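PDB 5EYN: fructokinase from Vibrio cholerae serotype O1, which catalyses the ATP-dependent phosphorylation of fructose, as a member of the PfkB (ribokinase-like) family of carbohydrate kinases. Local coordinates for residues Arg20-Gly25 and Ala62-Val67; Leu146-Ser151 and Glu177-Glu182; Gly167-Asp172 and Gly195-Val200. All coordinates share one frame; numbering follows the deposited sequence.

Interaction 1: Arg20-Gly25 and Ala62-Val67; sequences RVWLTG and AFFGRV
Thr24 packs against the face of the Phe64 ring where Arg20-Gly25 runs beside Ala62-Val67. Phe64 CG sits between its own backbone N and carbonyl carbon (chi1 70°), and Thr24 CB lies over the ring centre, 3.6 Å from the centroid and 13° off the normal, a CH-pi contact. Thr24 OG1, anti to its own backbone N, also lies over that face and donates to Phe64 O at 2.8 Å, the donor tilted 35° from the carbonyl plane. One residue thus holds Phe64 by backbone and ring together. Next along the same face of the sheet, Trp22 lays its six-membered ring over Ala62: Ala62 CB is 3.9 Å from the centroid, displaced toward the rim, with Arg20 CD above the same indole face. Trp22 CE3 meets the Phe64 ring at its edge, 3.8 Å from Phe64 CD2, and the indole N-H is held by Glu137.

The backbone bonds set Trp22 opposite Ala62 and Leu23 opposite Phe63. Strands 21-24 and 61-68 run parallel as neighbours in the central nine-stranded sheet of the ribokinase fold. Leu23 N donates to Ala62 O at 2.8 Å and Leu23 O accepts from Phe64 N at 2.9 Å, while Val21 O takes Ala62 N.

On the face bearing Leu23 and Phe63 the packing is lighter across the pair: Leu23 CB reaches Phe63 CD1 at 4.0 Å, and helix 46-56 covers both residues. Beyond Thr24 direct backbone pairing gives way to water. Two waters each donate to the carbonyl O of Gly25, which directly precedes the fructose-binding Asp26; one accepts from Arg66 N and the other donates to Arg66 O.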
# COMPACT_ATOMS: atom_id res chain seq x y z
N ARG A 20 33.35 -5.08 1.24
CA ARG A 20 31.92 -5.22 1.02
C ARG A 20 31.15 -4.49 2.09
O ARG A 20 31.48 -4.58 3.27
CB ARG A 20 31.52 -6.70 1.06
CG ARG A 20 30.04 -6.93 0.87
CD ARG A 20 29.72 -8.42 0.86
NE ARG A 20 30.17 -9.06 -0.37
CZ ARG A 20 31.19 -9.91 -0.47
NH1 ARG A 20 31.91 -10.25 0.59
NH2 ARG A 20 31.50 -10.43 -1.65
N VAL A 21 30.13 -3.75 1.67
CA VAL A 21 29.17 -3.14 2.58
C VAL A 21 27.86 -3.89 2.47
O VAL A 21 27.26 -3.94 1.39
CB VAL A 21 28.95 -1.66 2.28
CG1 VAL A 21 27.99 -1.03 3.29
CG2 VAL A 21 30.28 -0.91 2.24
N TRP A 22 27.41 -4.47 3.58
CA TRP A 22 26.12 -5.13 3.69
C TRP A 22 25.09 -4.13 4.16
O TRP A 22 25.34 -3.39 5.11
CB TRP A 22 26.19 -6.27 4.71
CG TRP A 22 26.93 -7.49 4.28
CD1 TRP A 22 28.20 -7.85 4.64
CD2 TRP A 22 26.46 -8.53 3.41
NE1 TRP A 22 28.53 -9.04 4.07
CE2 TRP A 22 27.49 -9.48 3.30
CE3 TRP A 22 25.27 -8.75 2.71
CZ2 TRP A 22 27.37 -10.63 2.53
CZ3 TRP A 22 25.15 -9.89 1.94
CH2 TRP A 22 26.19 -10.81 1.86
N LEU A 23 23.94 -4.14 3.51
CA LEU A 23 22.79 -3.34 3.87
C LEU A 23 21.66 -4.30 4.20
O LEU A 23 21.48 -5.31 3.53
CB LEU A 23 22.37 -2.42 2.70
CG LEU A 23 23.32 -1.31 2.22
CD1 LEU A 23 23.85 -0.49 3.34
CD2 LEU A 23 24.47 -1.91 1.41
N THR A 24 20.91 -3.99 5.24
CA THR A 24 19.75 -4.80 5.57
C THR A 24 18.61 -3.91 6.02
O THR A 24 18.84 -2.82 6.54
CB THR A 24 20.08 -5.84 6.67
OG1 THR A 24 18.96 -6.66 6.92
CG2 THR A 24 20.50 -5.18 7.98
N GLY A 25 17.38 -4.36 5.80
CA GLY A 25 16.22 -3.63 6.25
C GLY A 25 15.15 -3.61 5.19
O GLY A 25 14.88 -4.63 4.56
N ALA A 62 25.86 -5.09 -0.92
CA ALA A 62 25.07 -6.31 -0.94
C ALA A 62 23.93 -6.10 0.03
O ALA A 62 24.14 -5.50 1.07
CB ALA A 62 25.91 -7.50 -0.53
N PHE A 63 22.75 -6.61 -0.30
CA PHE A 63 21.56 -6.38 0.50
C PHE A 63 21.03 -7.71 0.99
O PHE A 63 20.96 -8.66 0.22
CB PHE A 63 20.49 -5.70 -0.35
CG PHE A 63 19.28 -5.24 0.41
CD1 PHE A 63 19.19 -3.93 0.83
CD2 PHE A 63 18.23 -6.09 0.68
CE1 PHE A 63 18.09 -3.48 1.51
CE2 PHE A 63 17.12 -5.65 1.37
CZ PHE A 63 17.06 -4.33 1.78
N PHE A 64 20.68 -7.79 2.27
CA PHE A 64 19.93 -8.93 2.77
C PHE A 64 18.71 -8.47 3.51
O PHE A 64 18.73 -7.50 4.26
CB PHE A 64 20.79 -9.91 3.62
CG PHE A 64 21.22 -9.40 4.98
CD1 PHE A 64 20.49 -9.72 6.13
CD2 PHE A 64 22.40 -8.70 5.14
CE1 PHE A 64 20.92 -9.31 7.39
CE2 PHE A 64 22.83 -8.28 6.40
CZ PHE A 64 22.09 -8.60 7.53
N GLY A 65 17.61 -9.17 3.27
CA GLY A 65 16.34 -8.78 3.86
C GLY A 65 15.19 -9.48 3.17
O GLY A 65 15.39 -10.38 2.35
N ARG A 66 13.98 -9.09 3.55
CA ARG A 66 12.77 -9.64 2.95
C ARG A 66 11.92 -8.56 2.34
O ARG A 66 11.69 -7.51 2.94
CB ARG A 66 11.90 -10.35 3.99
CG ARG A 66 12.53 -11.57 4.57
CD ARG A 66 11.58 -12.35 5.45
NE ARG A 66 12.27 -13.53 5.94
CZ ARG A 66 11.80 -14.77 5.93
NH1 ARG A 66 10.58 -15.03 5.46
NH2 ARG A 66 12.55 -15.75 6.40
N VAL A 67 11.43 -8.84 1.14
CA VAL A 67 10.31 -8.12 0.56
C VAL A 67 9.16 -9.09 0.36
O VAL A 67 9.27 -10.27 0.68
CB VAL A 67 10.68 -7.46 -0.77
CG1 VAL A 67 11.65 -6.31 -0.54
CG2 VAL A 67 11.24 -8.49 -1.76
O HOH W 1 14.44 -7.16 5.73
O HOH W 2 13.26 -5.31 2.39

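Interaction 2: Leu146-Ser151 and Glu177-Glu182; sequences LANQPS and EEVWSE
Ala147 sits over the indole face of Trp180, its CA above the centre of the six-membered ring at 3.5 Å from the centroid and only 8° off the normal. This CH-pi contact is the tight part of the meeting between Leu146-Ser151 and Glu177-Glu182. Ala147 CB reaches over the indole toward the five-membered ring, 3.7 Å from Trp180 CE2. The same methyl also touches Val179 CG1. At the far end of the ring system, Leu146 CB approaches Trp180 CH2 at 4.0 Å. Helix 186-194 packs against both Leu146 and Trp180.

Both segments are loops that follow parallel strands of the PfkB-family core, 138-142 and 168-172, and the side chain of Val179 is about 7 Å from the bound fructose.

Toward the more open side, Asn148 replaces apolar packing with a polar clasp, its amide bonded to the backbone at and just after the 3-10 segment 177-179. Asn148 OD1 accepts twice from Ser181: Ser181 N, 3.0 Å away, lies in the carbonyl plane on a lone pair, whereas Ser181 OG donates from 18° out of that plane. Asn148 ND2 gives a hydrogen to Val179 O at 2.9 Å, its partner nearly in the amide plane, and also bonds Gln123. These bonds from both ends of the amide restrict its rotation. Beside the exposed Ser181, a water donates to Ala147 O and accepts from Glu182 N.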
# COMPACT_ATOMS: atom_id res chain seq x y z
N LEU A 146 14.55 -2.35 13.41
CA LEU A 146 14.39 -2.59 14.83
C LEU A 146 12.97 -2.37 15.30
O LEU A 146 12.70 -2.48 16.48
CB LEU A 146 15.29 -1.63 15.60
CG LEU A 146 16.74 -1.57 15.12
CD1 LEU A 146 17.53 -0.57 15.95
CD2 LEU A 146 17.39 -2.96 15.17
N ALA A 147 12.05 -2.03 14.41
CA ALA A 147 10.74 -1.58 14.87
C ALA A 147 9.90 -2.68 15.51
O ALA A 147 9.23 -2.42 16.50
CB ALA A 147 9.96 -0.89 13.74
N ASN A 148 9.88 -3.87 14.90
CA ASN A 148 9.05 -4.96 15.40
C ASN A 148 9.80 -6.26 15.31
O ASN A 148 10.78 -6.37 14.59
CB ASN A 148 7.76 -5.07 14.59
CG ASN A 148 6.98 -3.79 14.58
OD1 ASN A 148 6.28 -3.45 15.54
ND2 ASN A 148 7.09 -3.06 13.50
N GLN A 149 9.35 -7.24 16.07
CA GLN A 149 9.88 -8.58 15.96
C GLN A 149 9.24 -9.32 14.80
O GLN A 149 8.09 -9.06 14.48
CB GLN A 149 9.59 -9.36 17.24
CG GLN A 149 10.17 -8.74 18.49
CD GLN A 149 11.69 -8.79 18.52
OE1 GLN A 149 12.34 -9.30 17.60
NE2 GLN A 149 12.27 -8.20 19.54
N PRO A 150 9.95 -10.29 14.21
CA PRO A 150 11.28 -10.77 14.59
C PRO A 150 12.44 -9.94 14.04
O PRO A 150 13.60 -10.20 14.38
CB PRO A 150 11.33 -12.18 14.00
CG PRO A 150 10.47 -12.07 12.77
CD PRO A 150 9.34 -11.16 13.19
N SER A 151 12.18 -8.98 13.17
CA SER A 151 13.29 -8.25 12.57
C SER A 151 14.18 -7.60 13.60
O SER A 151 15.39 -7.57 13.45
CB SER A 151 12.78 -7.22 11.57
OG SER A 151 13.86 -6.48 11.03
N GLU A 177 8.46 6.73 13.26
CA GLU A 177 7.80 6.22 14.47
C GLU A 177 6.59 5.37 14.16
O GLU A 177 6.33 4.41 14.87
CB GLU A 177 7.37 7.38 15.37
CG GLU A 177 6.80 6.97 16.71
CD GLU A 177 6.41 8.17 17.55
OE1 GLU A 177 5.49 8.90 17.14
OE2 GLU A 177 7.06 8.39 18.59
N GLU A 178 5.84 5.71 13.11
CA GLU A 178 4.57 5.02 12.90
C GLU A 178 4.73 3.55 12.56
O GLU A 178 3.79 2.77 12.66
CB GLU A 178 3.71 5.70 11.84
CG GLU A 178 4.14 5.36 10.41
CD GLU A 178 2.98 5.49 9.42
OE1 GLU A 178 1.94 4.76 9.52
OE2 GLU A 178 3.08 6.35 8.56
N VAL A 179 5.93 3.15 12.16
CA VAL A 179 6.19 1.76 11.82
C VAL A 179 6.23 0.86 13.08
O VAL A 179 6.05 -0.36 12.99
CB VAL A 179 7.52 1.68 11.02
CG1 VAL A 179 7.94 0.25 10.71
CG2 VAL A 179 7.39 2.47 9.75
N TRP A 180 6.48 1.45 14.24
CA TRP A 180 6.60 0.72 15.50
C TRP A 180 5.22 0.39 16.04
O TRP A 180 4.41 1.28 16.27
CB TRP A 180 7.36 1.58 16.52
CG TRP A 180 8.76 1.85 16.12
CD1 TRP A 180 9.18 2.57 15.04
CD2 TRP A 180 9.93 1.34 16.73
NE1 TRP A 180 10.54 2.55 14.96
CE2 TRP A 180 11.04 1.80 15.98
CE3 TRP A 180 10.17 0.54 17.85
CZ2 TRP A 180 12.35 1.49 16.32
CZ3 TRP A 180 11.48 0.24 18.19
CH2 TRP A 180 12.55 0.71 17.42
N SER A 181 4.95 -0.89 16.27
CA SER A 181 3.69 -1.24 16.90
C SER A 181 3.67 -0.79 18.36
O SER A 181 2.60 -0.52 18.90
CB SER A 181 3.40 -2.74 16.73
OG SER A 181 4.25 -3.56 17.50
N GLU A 182 4.86 -0.66 18.97
CA GLU A 182 5.03 -0.18 20.33
C GLU A 182 5.95 1.03 20.29
O GLU A 182 7.15 0.91 20.53
CB GLU A 182 5.68 -1.27 21.19
CG GLU A 182 4.98 -2.63 21.15
CD GLU A 182 3.66 -2.65 21.89
OE1 GLU A 182 3.39 -1.74 22.71
OE2 GLU A 182 2.88 -3.60 21.66
O HOH W 3 7.23 -2.16 18.33

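Interaction 3: Gly167-Asp172 and Gly195-Val200; sequences GYVSFD and GLADVV
Val169 meets Asp198 where a beta-alpha-beta unit closes: strand 168-172, helix 186-194 and strand 199-203 form a crossover that sets the two strands parallel and adjacent in the central sheet of the ribokinase fold.

Backbone hydrogen bonds define the register. Val169 O accepts two donors, Val199 N at 3.1 Å and Asp198 N at 2.8 Å, the latter more bent (134° at the hydrogen). Phe171 N donates to Val199 O at 2.9 Å, which with the Val199 N bond pairs Ser170 with Val199; a further backbone bond from Phe171 to Lys201 completes the pairing of Phe171 with Val200 on the other face.

Apolar contacts are fewer. Phe171 CB packs on Ala197 CB at 3.9 Å, and Val169 CG1 also approaches Ala197. Helix 151-165 covers Val169, while helix 264-278 lies over Ser170 and Val199.

The side-chain bond comes from Asp198, whose carboxylate in effect takes the place of a backbone acceptor. It stands 82° from the Tyr168 ring, and OD2 lies near that ring's edge. Asp198 OD2 receives Val169 N on its anti lone pair at 2.8 Å, and a water that also donates to Gly167 O gives Asp198 OD2 a second hydrogen at 2.7 Å.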
# COMPACT_ATOMS: atom_id res chain seq x y z
N GLY A 167 34.07 -7.07 11.70
CA GLY A 167 33.53 -6.09 10.78
C GLY A 167 33.16 -4.82 11.52
O GLY A 167 33.41 -4.67 12.72
N TYR A 168 32.54 -3.90 10.79
CA TYR A 168 32.20 -2.59 11.32
C TYR A 168 30.73 -2.35 11.12
O TYR A 168 30.13 -2.83 10.16
CB TYR A 168 33.00 -1.51 10.59
CG TYR A 168 34.48 -1.75 10.65
CD1 TYR A 168 35.16 -1.65 11.84
CD2 TYR A 168 35.20 -2.06 9.51
CE1 TYR A 168 36.52 -1.87 11.91
CE2 TYR A 168 36.56 -2.30 9.57
CZ TYR A 168 37.22 -2.20 10.78
OH TYR A 168 38.58 -2.42 10.85
N VAL A 169 30.14 -1.58 12.03
CA VAL A 169 28.71 -1.35 12.04
C VAL A 169 28.39 0.13 11.93
O VAL A 169 28.90 0.95 12.69
CB VAL A 169 28.09 -1.91 13.34
CG1 VAL A 169 26.60 -1.59 13.39
CG2 VAL A 169 28.34 -3.40 13.44
N SER A 170 27.56 0.44 10.95
CA SER A 170 27.05 1.78 10.74
C SER A 170 25.55 1.78 11.05
O SER A 170 24.84 0.86 10.67
CB SER A 170 27.30 2.17 9.28
OG SER A 170 26.66 3.38 8.89
N PHE A 171 25.09 2.82 11.73
CA PHE A 171 23.69 2.94 12.10
C PHE A 171 23.21 4.36 11.82
O PHE A 171 23.87 5.33 12.19
CB PHE A 171 23.53 2.58 13.58
CG PHE A 171 22.11 2.61 14.09
CD1 PHE A 171 21.12 1.88 13.48
CD2 PHE A 171 21.77 3.36 15.21
CE1 PHE A 171 19.83 1.91 13.94
CE2 PHE A 171 20.49 3.37 15.69
CZ PHE A 171 19.52 2.66 15.03
N ASP A 172 22.08 4.45 11.13
CA ASP A 172 21.40 5.72 10.88
C ASP A 172 19.99 5.53 11.40
O ASP A 172 19.20 4.83 10.77
CB ASP A 172 21.39 6.03 9.38
CG ASP A 172 20.60 7.25 9.01
OD1 ASP A 172 19.96 7.86 9.88
OD2 ASP A 172 20.60 7.57 7.80
N GLY A 195 24.62 2.23 20.73
CA GLY A 195 25.71 1.71 21.55
C GLY A 195 26.52 0.58 20.93
O GLY A 195 27.58 0.23 21.46
N LEU A 196 26.05 0.03 19.82
CA LEU A 196 26.76 -1.07 19.17
C LEU A 196 27.56 -0.60 17.95
O LEU A 196 28.38 -1.34 17.41
CB LEU A 196 25.76 -2.13 18.71
CG LEU A 196 25.03 -2.84 19.84
CD1 LEU A 196 23.87 -3.65 19.32
CD2 LEU A 196 25.98 -3.74 20.63
N ALA A 197 27.33 0.63 17.50
CA ALA A 197 27.81 1.05 16.20
C ALA A 197 29.20 1.69 16.25
O ALA A 197 29.58 2.32 17.24
CB ALA A 197 26.80 2.02 15.59
N ASP A 198 29.95 1.51 15.17
CA ASP A 198 31.18 2.25 14.94
C ASP A 198 30.93 3.64 14.39
O ASP A 198 31.68 4.58 14.70
CB ASP A 198 32.05 1.47 13.96
CG ASP A 198 32.49 0.15 14.52
OD1 ASP A 198 33.44 0.17 15.34
OD2 ASP A 198 31.91 -0.89 14.15
N VAL A 199 29.90 3.76 13.56
CA VAL A 199 29.53 5.02 12.94
C VAL A 199 28.04 5.23 13.15
O VAL A 199 27.25 4.32 12.90
CB VAL A 199 29.79 4.96 11.43
CG1 VAL A 199 29.36 6.25 10.73
CG2 VAL A 199 31.26 4.71 11.14
N VAL A 200 27.65 6.42 13.62
CA VAL A 200 26.24 6.74 13.74
C VAL A 200 26.02 8.09 13.07
O VAL A 200 26.78 9.04 13.31
CB VAL A 200 25.79 6.81 15.21
CG1 VAL A 200 24.29 7.09 15.29
CG2 VAL A 200 26.14 5.53 15.93
O HOH W 4 32.40 -3.43 14.98

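Overall arrangement
From the N terminus, interaction 1 closes first, joining strand 21-24 to strand 61-68 around the intervening strands 28-33 and 38-44 and helix 46-56. It is complete before the others open. Interactions 2 and 3 cross: 146-151, 167-172, 177-182 and 195-200 alternate along the chain, so each loop holds one segment of the other. They also touch, Leu146 CD1 packing on Phe171 CZ at 3.9 Å. Interactions 1 and 3 build the same central sheet, with strand 138-142 running between strands 21-24 and 168-172, whereas interaction 2 joins loops following strands 138-142 and 168-172, nearer the fructose than interaction 3.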